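Local atomic coordinates of amine Dehydrogenase (Pseudomonas putida, PDB entry 1JMX), a protein that probably serves as the beta-propeller subunit of a three-chain, heme c-containing dehydrogenase that oxidises primary amines. Residues I15-N18 with N22-V25; M49-P52 with A57-L60; D66-D71 with C75-H80; N292-Y297 with V329-L334. All coordinates share one frame; numbering follows the deposited sequence.

Contact 1: I15-N18 with N22-V25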
loop_
_atom_site.group_PDB
_atom_site.type_symbol
_atom_site.label_atom_id
_atom_site.label_comp_id
_atom_site.label_asym_id
_atom_site.label_seq_id
_atom_site.Cartn_x
_atom_site.Cartn_y
_atom_site.Cartn_z
ATOM N N ILE B 15 30.921 13.197 1.203
ATOM C CA ILE B 15 29.976 13.543 0.160
ATOM C C ILE B 15 28.615 12.951 0.472
ATOM O O ILE B 15 28.506 11.858 1.032
ATOM C CB ILE B 15 30.414 13.083 -1.236
ATOM C CG1 ILE B 15 30.599 11.566 -1.278
ATOM C CG2 ILE B 15 31.655 13.830 -1.657
ATOM C CD1 ILE B 15 30.727 11.019 -2.696
ATOM N N VAL B 16 27.584 13.724 0.157
ATOM C CA VAL B 16 26.203 13.315 0.359
ATOM C C VAL B 16 25.381 13.932 -0.759
ATOM O O VAL B 16 25.639 15.055 -1.183
ATOM C CB VAL B 16 25.610 13.798 1.730
ATOM C CG1 VAL B 16 26.253 13.066 2.886
ATOM C CG2 VAL B 16 25.774 15.301 1.898
ATOM N N THR B 17 24.433 13.175 -1.285
ATOM C CA THR B 17 23.581 13.717 -2.324
ATOM C C THR B 17 22.249 14.131 -1.683
ATOM O O THR B 17 21.750 13.493 -0.761
ATOM C CB THR B 17 23.447 12.768 -3.541
ATOM O OG1 THR B 17 22.883 11.517 -3.134
ATOM C CG2 THR B 17 24.828 12.524 -4.160
ATOM N N ASN B 18 21.721 15.230 -2.193
ATOM C CA ASN B 18 20.530 15.897 -1.701
ATOM C C ASN B 18 19.490 15.865 -2.807
ATOM O O ASN B 18 19.856 15.934 -3.979
ATOM C CB ASN B 18 20.970 17.323 -1.405
ATOM C CG ASN B 18 19.916 18.140 -0.807
ATOM O OD1 ASN B 18 19.691 18.097 0.396
ATOM N ND2 ASN B 18 19.268 18.945 -1.634
ATOM N N ASN B 22 21.703 17.734 -5.930
ATOM C CA ASN B 22 22.981 18.262 -5.467
ATOM C C ASN B 22 23.889 17.188 -4.898
ATOM O O ASN B 22 23.438 16.148 -4.419
ATOM C CB ASN B 22 22.801 19.291 -4.336
ATOM C CG ASN B 22 21.684 20.275 -4.581
ATOM O OD1 ASN B 22 21.507 20.780 -5.691
ATOM N ND2 ASN B 22 20.928 20.576 -3.520
ATOM N N LEU B 23 25.176 17.491 -4.923
ATOM C CA LEU B 23 26.199 16.642 -4.344
ATOM C C LEU B 23 26.926 17.677 -3.510
ATOM O O LEU B 23 27.404 18.679 -4.033
ATOM C CB LEU B 23 27.128 16.052 -5.407
ATOM C CG LEU B 23 28.235 15.110 -4.910
ATOM C CD1 LEU B 23 28.709 14.231 -6.052
ATOM C CD2 LEU B 23 29.414 15.891 -4.322
ATOM N N HIS B 24 26.929 17.479 -2.202
ATOM C CA HIS B 24 27.581 18.409 -1.301
ATOM C C HIS B 24 28.839 17.825 -0.719
ATOM O O HIS B 24 28.920 16.626 -0.467
ATOM C CB HIS B 24 26.638 18.780 -0.162
ATOM C CG HIS B 24 25.341 19.354 -0.624
ATOM N ND1 HIS B 24 24.156 18.658 -0.565
ATOM C CD2 HIS B 24 25.046 20.556 -1.171
ATOM C CE1 HIS B 24 23.186 19.407 -1.055
ATOM N NE2 HIS B 24 23.699 20.562 -1.431
ATOM N N VAL B 25 29.831 18.681 -0.532
ATOM C CA VAL B 25 31.086 18.268 0.066
ATOM C C VAL B 25 31.073 18.864 1.468
ATOM O O VAL B 25 30.888 20.068 1.646
ATOM C CB VAL B 25 32.308 18.795 -0.719
ATOM C CG1 VAL B 25 33.589 18.296 -0.075
ATOM C CG2 VAL B 25 32.243 18.336 -2.162
#

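Contact 2: M49-P52 with A57-L60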
loop_
_atom_site.group_PDB
_atom_site.type_symbol
_atom_site.label_atom_id
_atom_site.label_comp_id
_atom_site.label_asym_id
_atom_site.label_seq_id
_atom_site.Cartn_x
_atom_site.Cartn_y
_atom_site.Cartn_z
ATOM N N MET B 49 29.916 6.915 -4.691
ATOM C CA MET B 49 31.124 6.255 -4.203
ATOM C C MET B 49 32.326 6.982 -4.790
ATOM O O MET B 49 32.325 7.349 -5.964
ATOM C CB MET B 49 31.181 4.785 -4.614
ATOM C CG MET B 49 30.272 3.872 -3.815
ATOM S SD MET B 49 30.713 2.139 -4.020
ATOM C CE MET B 49 29.707 1.680 -5.379
ATOM N N MET B 50 33.330 7.219 -3.954
ATOM C CA MET B 50 34.553 7.895 -4.364
ATOM C C MET B 50 35.492 6.976 -5.130
ATOM O O MET B 50 35.669 5.813 -4.764
ATOM C CB MET B 50 35.278 8.450 -3.139
ATOM C CG MET B 50 34.588 9.636 -2.512
ATOM S SD MET B 50 34.314 10.922 -3.733
ATOM C CE MET B 50 35.992 11.478 -4.018
ATOM N N ALA B 51 36.084 7.498 -6.199
ATOM C CA ALA B 51 37.030 6.726 -7.007
ATOM C C ALA B 51 38.365 6.729 -6.269
ATOM O O ALA B 51 38.596 7.583 -5.414
ATOM C CB ALA B 51 37.192 7.350 -8.387
ATOM N N PRO B 52 39.264 5.781 -6.596
ATOM C CA PRO B 52 40.578 5.685 -5.953
ATOM C C PRO B 52 41.430 6.969 -6.027
ATOM O O PRO B 52 42.447 7.080 -5.346
ATOM C CB PRO B 52 41.240 4.531 -6.713
ATOM C CG PRO B 52 40.088 3.682 -7.108
ATOM C CD PRO B 52 39.096 4.698 -7.584
ATOM N N ALA B 57 33.781 11.408 -7.883
ATOM C CA ALA B 57 32.656 10.698 -7.290
ATOM C C ALA B 57 31.816 10.101 -8.411
ATOM O O ALA B 57 31.519 10.775 -9.393
ATOM C CB ALA B 57 31.802 11.654 -6.457
ATOM N N TYR B 58 31.501 8.816 -8.306
ATOM C CA TYR B 58 30.655 8.169 -9.301
ATOM C C TYR B 58 29.282 7.992 -8.668
ATOM O O TYR B 58 29.169 7.456 -7.567
ATOM C CB TYR B 58 31.259 6.844 -9.775
ATOM C CG TYR B 58 32.449 7.050 -10.690
ATOM C CD1 TYR B 58 33.745 7.121 -10.176
ATOM C CD2 TYR B 58 32.275 7.207 -12.065
ATOM C CE1 TYR B 58 34.830 7.340 -11.005
ATOM C CE2 TYR B 58 33.356 7.431 -12.902
ATOM C CZ TYR B 58 34.635 7.495 -12.367
ATOM O OH TYR B 58 35.717 7.712 -13.194
ATOM N N VAL B 59 28.255 8.483 -9.363
ATOM C CA VAL B 59 26.874 8.476 -8.873
ATOM C C VAL B 59 25.826 7.795 -9.757
ATOM O O VAL B 59 25.719 8.086 -10.951
ATOM C CB VAL B 59 26.394 9.945 -8.630
ATOM C CG1 VAL B 59 25.068 9.973 -7.880
ATOM C CG2 VAL B 59 27.453 10.738 -7.874
ATOM N N LEU B 60 25.051 6.893 -9.155
ATOM C CA LEU B 60 23.958 6.204 -9.844
ATOM C C LEU B 60 22.817 7.197 -9.679
ATOM O O LEU B 60 22.373 7.455 -8.561
ATOM C CB LEU B 60 23.594 4.901 -9.128
ATOM C CG LEU B 60 23.021 3.710 -9.906
ATOM C CD1 LEU B 60 22.058 2.960 -8.998
ATOM C CD2 LEU B 60 22.332 4.123 -11.189
#

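Contact 3: D66-D71 with C75-H80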
loop_
_atom_site.group_PDB
_atom_site.type_symbol
_atom_site.label_atom_id
_atom_site.label_comp_id
_atom_site.label_asym_id
_atom_site.label_seq_id
_atom_site.Cartn_x
_atom_site.Cartn_y
_atom_site.Cartn_z
ATOM N N ASP B 66 21.410 5.612 -15.053
ATOM C CA ASP B 66 22.666 6.192 -15.531
ATOM C C ASP B 66 23.710 6.293 -14.423
ATOM O O ASP B 66 23.373 6.305 -13.246
ATOM C CB ASP B 66 22.435 7.617 -16.053
ATOM C CG ASP B 66 21.494 7.673 -17.229
ATOM O OD1 ASP B 66 21.983 7.685 -18.373
ATOM O OD2 ASP B 66 20.270 7.721 -17.013
ATOM N N ILE B 67 24.975 6.405 -14.817
ATOM C CA ILE B 67 26.087 6.554 -13.882
ATOM C C ILE B 67 26.907 7.771 -14.334
ATOM O O ILE B 67 27.263 7.877 -15.498
ATOM C CB ILE B 67 26.968 5.291 -13.845
ATOM C CG1 ILE B 67 26.128 4.090 -13.412
ATOM C CG2 ILE B 67 28.113 5.476 -12.875
ATOM C CD1 ILE B 67 26.859 2.785 -13.479
ATOM N N TYR B 68 27.135 8.718 -13.426
ATOM C CA TYR B 68 27.888 9.937 -13.728
ATOM C C TYR B 68 29.157 10.051 -12.893
ATOM O O TYR B 68 29.223 9.584 -11.761
ATOM C CB TYR B 68 27.034 11.180 -13.468
ATOM C CG TYR B 68 25.662 11.139 -14.096
ATOM C CD1 TYR B 68 24.628 10.410 -13.509
ATOM C CD2 TYR B 68 25.398 11.811 -15.284
ATOM C CE1 TYR B 68 23.367 10.345 -14.089
ATOM C CE2 TYR B 68 24.137 11.754 -15.874
ATOM C CZ TYR B 68 23.128 11.018 -15.270
ATOM O OH TYR B 68 21.885 10.941 -15.849
ATOM N N GLY B 69 30.177 10.659 -13.474
ATOM C CA GLY B 69 31.419 10.861 -12.766
ATOM C C GLY B 69 31.528 12.363 -12.625
ATOM O O GLY B 69 31.417 13.086 -13.620
ATOM N N ILE B 70 31.663 12.840 -11.395
ATOM C CA ILE B 70 31.774 14.270 -11.143
ATOM C C ILE B 70 33.098 14.558 -10.444
ATOM O O ILE B 70 33.437 13.906 -9.460
ATOM C CB ILE B 70 30.612 14.792 -10.231
ATOM C CG1 ILE B 70 29.240 14.503 -10.855
ATOM C CG2 ILE B 70 30.761 16.297 -9.981
ATOM C CD1 ILE B 70 28.853 15.457 -11.959
ATOM N N ASP B 71 33.862 15.504 -10.978
ATOM C CA ASP B 71 35.124 15.898 -10.368
ATOM C C ASP B 71 34.778 16.906 -9.277
ATOM O O ASP B 71 34.340 18.010 -9.570
ATOM C CB ASP B 71 36.045 16.539 -11.411
ATOM C CG ASP B 71 37.215 17.293 -10.788
ATOM O OD1 ASP B 71 37.705 18.238 -11.426
ATOM O OD2 ASP B 71 37.649 16.965 -9.664
ATOM N N CYS B 75 33.467 20.401 -9.884
ATOM C CA CYS B 75 32.066 20.047 -10.085
ATOM C C CYS B 75 31.782 19.655 -11.530
ATOM O O CYS B 75 30.630 19.685 -11.961
ATOM C CB CYS B 75 31.125 21.191 -9.692
ATOM S SG CYS B 75 31.012 21.524 -7.917
ATOM N N LYS B 76 32.820 19.262 -12.266
ATOM C CA LYS B 76 32.652 18.890 -13.668
ATOM C C LYS B 76 32.227 17.445 -13.922
ATOM O O LYS B 76 32.780 16.512 -13.353
ATOM C CB LYS B 76 33.930 19.182 -14.466
ATOM C CG LYS B 76 33.706 19.130 -15.975
ATOM C CD LYS B 76 34.919 18.604 -16.742
ATOM C CE LYS B 76 36.068 19.608 -16.779
ATOM N NZ LYS B 76 37.259 19.055 -17.508
ATOM N N ASN B 77 31.248 17.281 -14.806
ATOM C CA ASN B 77 30.740 15.972 -15.201
ATOM C C ASN B 77 31.740 15.396 -16.213
ATOM O O ASN B 77 31.726 15.744 -17.393
ATOM C CB ASN B 77 29.353 16.130 -15.831
ATOM C CG ASN B 77 28.727 14.806 -16.229
ATOM O OD1 ASN B 77 29.185 13.733 -15.827
ATOM N ND2 ASN B 77 27.669 14.877 -17.019
ATOM N N THR B 78 32.625 14.536 -15.722
ATOM C CA THR B 78 33.677 13.927 -16.533
ATOM C C THR B 78 33.362 12.555 -17.131
ATOM O O THR B 78 34.074 12.076 -18.019
ATOM C CB THR B 78 34.972 13.783 -15.707
ATOM O OG1 THR B 78 34.714 12.956 -14.566
ATOM C CG2 THR B 78 35.474 15.146 -15.248
ATOM N N PHE B 79 32.319 11.907 -16.631
ATOM C CA PHE B 79 31.960 10.591 -17.123
ATOM C C PHE B 79 30.466 10.405 -17.090
ATOM O O PHE B 79 29.777 10.934 -16.224
ATOM C CB PHE B 79 32.626 9.513 -16.269
ATOM C CG PHE B 79 32.223 8.115 -16.630
ATOM C CD1 PHE B 79 32.824 7.458 -17.695
ATOM C CD2 PHE B 79 31.248 7.446 -15.894
ATOM C CE1 PHE B 79 32.470 6.159 -18.023
ATOM C CE2 PHE B 79 30.883 6.143 -16.214
ATOM C CZ PHE B 79 31.499 5.498 -17.284
ATOM N N HIS B 80 29.967 9.667 -18.066
ATOM C CA HIS B 80 28.555 9.378 -18.138
ATOM C C HIS B 80 28.323 8.094 -18.912
ATOM O O HIS B 80 28.759 7.948 -20.052
ATOM C CB HIS B 80 27.773 10.523 -18.774
ATOM C CG HIS B 80 26.344 10.175 -19.049
ATOM N ND1 HIS B 80 25.527 9.604 -18.099
ATOM C CD2 HIS B 80 25.611 10.233 -20.186
ATOM C CE1 HIS B 80 24.355 9.320 -18.638
ATOM N NE2 HIS B 80 24.380 9.692 -19.904
#

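Contact 4: N292-Y297 with V329-L334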
loop_
_atom_site.group_PDB
_atom_site.type_symbol
_atom_site.label_atom_id
_atom_site.label_comp_id
_atom_site.label_asym_id
_atom_site.label_seq_id
_atom_site.Cartn_x
_atom_site.Cartn_y
_atom_site.Cartn_z
ATOM N N ASN B 292 17.902 8.312 21.479
ATOM C CA ASN B 292 16.702 8.703 20.737
ATOM C C ASN B 292 17.076 9.763 19.712
ATOM O O ASN B 292 17.916 10.623 19.976
ATOM C CB ASN B 292 15.620 9.234 21.680
ATOM C CG ASN B 292 15.099 8.168 22.613
ATOM O OD1 ASN B 292 14.996 6.991 22.244
ATOM N ND2 ASN B 292 14.787 8.564 23.839
ATOM N N LEU B 293 16.455 9.687 18.541
ATOM C CA LEU B 293 16.733 10.614 17.449
ATOM C C LEU B 293 15.647 11.665 17.268
ATOM O O LEU B 293 14.530 11.515 17.757
ATOM C CB LEU B 293 16.897 9.821 16.150
ATOM C CG LEU B 293 17.871 8.645 16.207
ATOM C CD1 LEU B 293 17.758 7.807 14.968
ATOM C CD2 LEU B 293 19.278 9.166 16.373
ATOM N N ASP B 294 15.989 12.735 16.555
ATOM C CA ASP B 294 15.046 13.814 16.276
ATOM C C ASP B 294 14.031 13.340 15.237
ATOM O O ASP B 294 12.951 13.909 15.107
ATOM C CB ASP B 294 15.786 15.049 15.761
ATOM C CG ASP B 294 16.628 15.734 16.837
ATOM O OD1 ASP B 294 16.762 15.212 17.970
ATOM O OD2 ASP B 294 17.171 16.816 16.536
ATOM N N HIS B 295 14.416 12.315 14.480
ATOM C CA HIS B 295 13.579 11.699 13.457
ATOM C C HIS B 295 14.314 10.475 12.920
ATOM O O HIS B 295 15.439 10.190 13.336
ATOM C CB HIS B 295 13.222 12.687 12.325
ATOM C CG HIS B 295 14.406 13.252 11.599
ATOM N ND1 HIS B 295 15.072 12.563 10.608
ATOM C CD2 HIS B 295 15.025 14.453 11.699
ATOM C CE1 HIS B 295 16.045 13.313 10.127
ATOM N NE2 HIS B 295 16.039 14.464 10.773
ATOM N N THR B 296 13.664 9.727 12.035
ATOM C CA THR B 296 14.277 8.540 11.455
ATOM C C THR B 296 15.478 8.917 10.603
ATOM O O THR B 296 15.459 9.930 9.905
ATOM C CB THR B 296 13.277 7.765 10.573
ATOM O OG1 THR B 296 12.185 7.334 11.376
ATOM C CG2 THR B 296 13.917 6.542 9.952
ATOM N N TYR B 297 16.546 8.139 10.740
ATOM C CA TYR B 297 17.760 8.315 9.953
ATOM C C TYR B 297 18.038 6.940 9.348
ATOM O O TYR B 297 17.746 5.919 9.970
ATOM C CB TYR B 297 18.936 8.767 10.822
ATOM C CG TYR B 297 18.900 10.226 11.231
ATOM C CD1 TYR B 297 18.398 10.607 12.474
ATOM C CD2 TYR B 297 19.387 11.224 10.384
ATOM C CE1 TYR B 297 18.376 11.942 12.866
ATOM C CE2 TYR B 297 19.375 12.562 10.766
ATOM C CZ TYR B 297 18.862 12.914 12.008
ATOM O OH TYR B 297 18.801 14.239 12.384
ATOM N N VAL B 329 26.001 16.001 18.984
ATOM C CA VAL B 329 26.834 17.183 19.168
ATOM C C VAL B 329 26.256 18.342 18.362
ATOM O O VAL B 329 26.176 19.466 18.860
ATOM C CB VAL B 329 28.304 16.913 18.728
ATOM C CG1 VAL B 329 29.140 18.184 18.831
ATOM C CG2 VAL B 329 28.916 15.807 19.589
ATOM N N LYS B 330 25.863 18.076 17.116
ATOM C CA LYS B 330 25.278 19.121 16.280
ATOM C C LYS B 330 24.591 18.581 15.042
ATOM O O LYS B 330 24.504 17.374 14.857
ATOM C CB LYS B 330 26.318 20.182 15.890
ATOM C CG LYS B 330 27.519 19.663 15.135
ATOM C CD LYS B 330 28.494 20.790 14.816
ATOM C CE LYS B 330 27.898 21.774 13.807
ATOM N NZ LYS B 330 28.924 22.709 13.218
ATOM N N ASN B 331 24.053 19.488 14.234
ATOM C CA ASN B 331 23.370 19.132 13.001
ATOM C C ASN B 331 23.897 19.988 11.877
ATOM O O ASN B 331 24.067 21.199 12.037
ATOM C CB ASN B 331 21.858 19.377 13.098
ATOM C CG ASN B 331 21.175 18.410 14.018
ATOM O OD1 ASN B 331 20.913 18.722 15.180
ATOM N ND2 ASN B 331 20.892 17.215 13.512
ATOM N N ILE B 332 24.159 19.346 10.745
ATOM C CA ILE B 332 24.624 20.038 9.555
ATOM C C ILE B 332 23.389 20.127 8.669
ATOM O O ILE B 332 22.823 19.104 8.280
ATOM C CB ILE B 332 25.734 19.234 8.824
ATOM C CG1 ILE B 332 26.961 19.081 9.729
ATOM C CG2 ILE B 332 26.117 19.920 7.505
ATOM C CD1 ILE B 332 28.018 18.168 9.168
ATOM N N LYS B 333 22.921 21.345 8.429
ATOM C CA LYS B 333 21.754 21.555 7.580
ATOM C C LYS B 333 22.237 21.690 6.137
ATOM O O LYS B 333 23.046 22.563 5.828
ATOM C CB LYS B 333 20.993 22.811 8.027
ATOM C CG LYS B 333 19.804 23.219 7.145
ATOM C CD LYS B 333 18.665 22.210 7.182
ATOM C CE LYS B 333 18.072 22.053 8.589
ATOM N NZ LYS B 333 16.943 21.063 8.626
ATOM N N LEU B 334 21.788 20.780 5.277
ATOM C CA LEU B 334 22.171 20.789 3.868
ATOM C C LEU B 334 21.232 21.627 3.006
ATOM O O LEU B 334 20.021 21.661 3.236
ATOM C CB LEU B 334 22.158 19.371 3.311
ATOM C CG LEU B 334 23.062 18.318 3.926
ATOM C CD1 LEU B 334 22.747 16.980 3.288
ATOM C CD2 LEU B 334 24.505 18.708 3.708
HETATM O O HOH W 1 19.341 15.194 14.706
#

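Contact 1: I15-N18 with N22-V25
Ile15 and Leu23 meet on one face of an antiparallel hairpin, a face they share with Thr17 and Val25. Ile15 is worth tracing outward. Its CB stands 3.9 Å from His24 O. With chi1 at 59° CG1 sits between the backbone N and the carbonyl carbon, which leaves CG2 to slant over to Leu23 CD2 at 4.0 Å. The other branch, CG1, leads to CD1, which turns away from Leu23 and packs on Met50 and Ala57 of the next sheet. Behind these side chains the strands are clamped by two pairs of backbone bonds, Val16 with His24 and Asn18 with Asn22. The straightest is His24 N to Val16 O, 2.9 Å and 177°. On the other face the side-chain amides of Asn18 and Asn22 lie side by side, their planes 5° apart. Cut back to an alanine, Asn18 would lose its amide, and the Asn22 side chain would probably be left without its flat neighbour and freer to turn. Thr17 OG1 bonds to Gly46 O. Strand 12-18 runs between strand 22-27 and the C-terminal strand 345-348, so both chain termini build one sheet, the "velcro" closure of a beta-propeller.

Contact 2: M49-P52 with A57-L60
Met49 and Tyr58 form the antiparallel hydrogen-bonded pair that holds this short hairpin together, and both bonds are backbone to backbone. Tyr58 N gives to Met49 O at 2.9 Å and is nearly straight at 173°. The return bond, Met49 N to Tyr58 O, is 3.0 Å long and more bent, 152°. One residue on, Met50 and Ala57 make a non-hydrogen-bonded pair with their CA atoms 4.5 Å apart; beyond it residues 51-52 leave the strand and enter the turn.

The apolar contacts fall on opposite faces. On the one carrying Met50 and Ala57, the methionine chain bends at chi2 (-54°) and again at chi3, which folds it back and brings SD to 3.8 Å from Ala57 CB. On the side of the sheet that carries Tyr58, the Ala51 methyl comes to the ring edge, in the ring plane, with CB 3.5 Å from Tyr58 CE1. The tyrosine is therefore met along its rim by a small methyl and not covered on a face by it. Met49 starts out on the same side of the sheet as Tyr58, but its thioether turns off from strand 56-61.

Outside the hairpin, Met50 N bonds to Gln204 OE1. Strand 47-50 is an edge strand of its four-stranded sheet, while strand 56-61 has a second neighbour in strand 66-71. Met50 and Ala57 pack against Ile15 of strand 12-18, Met50 also touches Phe347 of strand 345-348, and Ala57 meets Leu23 of strand 22-27, which joins this blade to the one beside it.

Contact 3: D66-D71 with C75-H80
Tyr68 and His80 come alongside through different first torsions: CG of Tyr68 lies anti to the carbonyl carbon (chi1 -50°), whereas the imidazole swings anti to the backbone N (chi1 171°). The two rings then point the same way with planes 16° apart, but they are slid so far that they barely overlap; the centroids are 4.7 Å apart, and Tyr68 CE2 comes to 3.4 Å from His80 ND1. The phenol reaches on to Asp41, whose OD2 bonds its hydroxyl. A leucine in place of Tyr68 would probably leave the imidazole without its flat partner and Asp41 without its hydroxyl mate.

In the middle of the strands Gly69 faces two residues, Thr78 and Phe79. Its carbonyl oxygen takes Thr78 N at 2.8 Å and, weakly, Phe79 N at 3.4 Å, while Gly69 N gives to Phe79 O at 2.8 Å from above the carbonyl plane. Gly69 brings its backbone close against Phe79, with their CA atoms 4.4 Å apart. On the side of the sheet that also carries Tyr68, Ile70 sends CD1 to within 3.8 Å of Asn77 CA. Near the turn Asp71 N bonds to Lys76 O, and the Asp71 carboxylate is held by Thr74 and, in a salt bridge, by Arg55.

Cys75, which begins the second segment, is tied by a disulfide to Cys37 of strand 32-38, in another sheet. Thr78 and Phe79 opposite Gly69 make a classic beta bulge in the hairpin of the two outer strands of a propeller blade.

Contact 4: N292-Y297 with V329-L334
Segment 292-297 and strand 329-333 stay well apart in the backbone, the nearest CA atoms being those of Asp294 and Asn331 at 10.4 Å, so side chains and a water span the gap. Tyr297 and Asn331 lead from the two sides, the phenol and amide planes 15° apart. Asn331 CG lies anti to its carbonyl carbon (chi1 -70°), which turns the amide toward the water. Tyr297 OH and Asn331 ND2 stand 3.8 Å apart, and water 1 bridges them: it accepts from Asn331 ND2 at 2.8 Å and donates to Tyr297 OH at 2.6 Å. The hydroxyl is hydrogen-bonded to both this water and Asp317.

His295 lies over one face of the tyrosine ring, its CE1 3.4 Å above that plane and displaced toward the rim. The imidazole is anchored at both nitrogens, ND1 giving to Thr296 O at 2.8 Å and NE2 bonding to Asp317. One aspartate thus positions both rings. Asp294 OD2 and Asn331 OD1 are 4.4 Å apart, and Lys328 NZ joins them, as a salt bridge to the first and a hydrogen bond to the second.

Thr296 bonds to the backbone of another protein chain, which puts this loop at a subunit interface. The loop leads from strand 286-292, the last of one four-stranded sheet, to strand 299-302, the first of the next, while strand 327-333 is an edge strand there, beside strand 317-322.

The four contacts come one after another along the chain, each complete before the next begins. Contacts 2 and 3 lie in a single four-stranded sheet, their centres 9 Å apart, and join directly where strand 56-61 pairs with strand 66-71; together they run from its first strand to its last. Contact 1 belongs to the neighbouring sheet and packs on contact 2, 12 Å away between centres. On its other flank contact 1 touches contact 4 through Leu334, with centres about 16 Å apart. Contacts 3 and 4 are the most distant, about 29 Å between centres. The sheet of contact 1, which holds both chain ends, thus sits between its neighbours and closes the propeller ring.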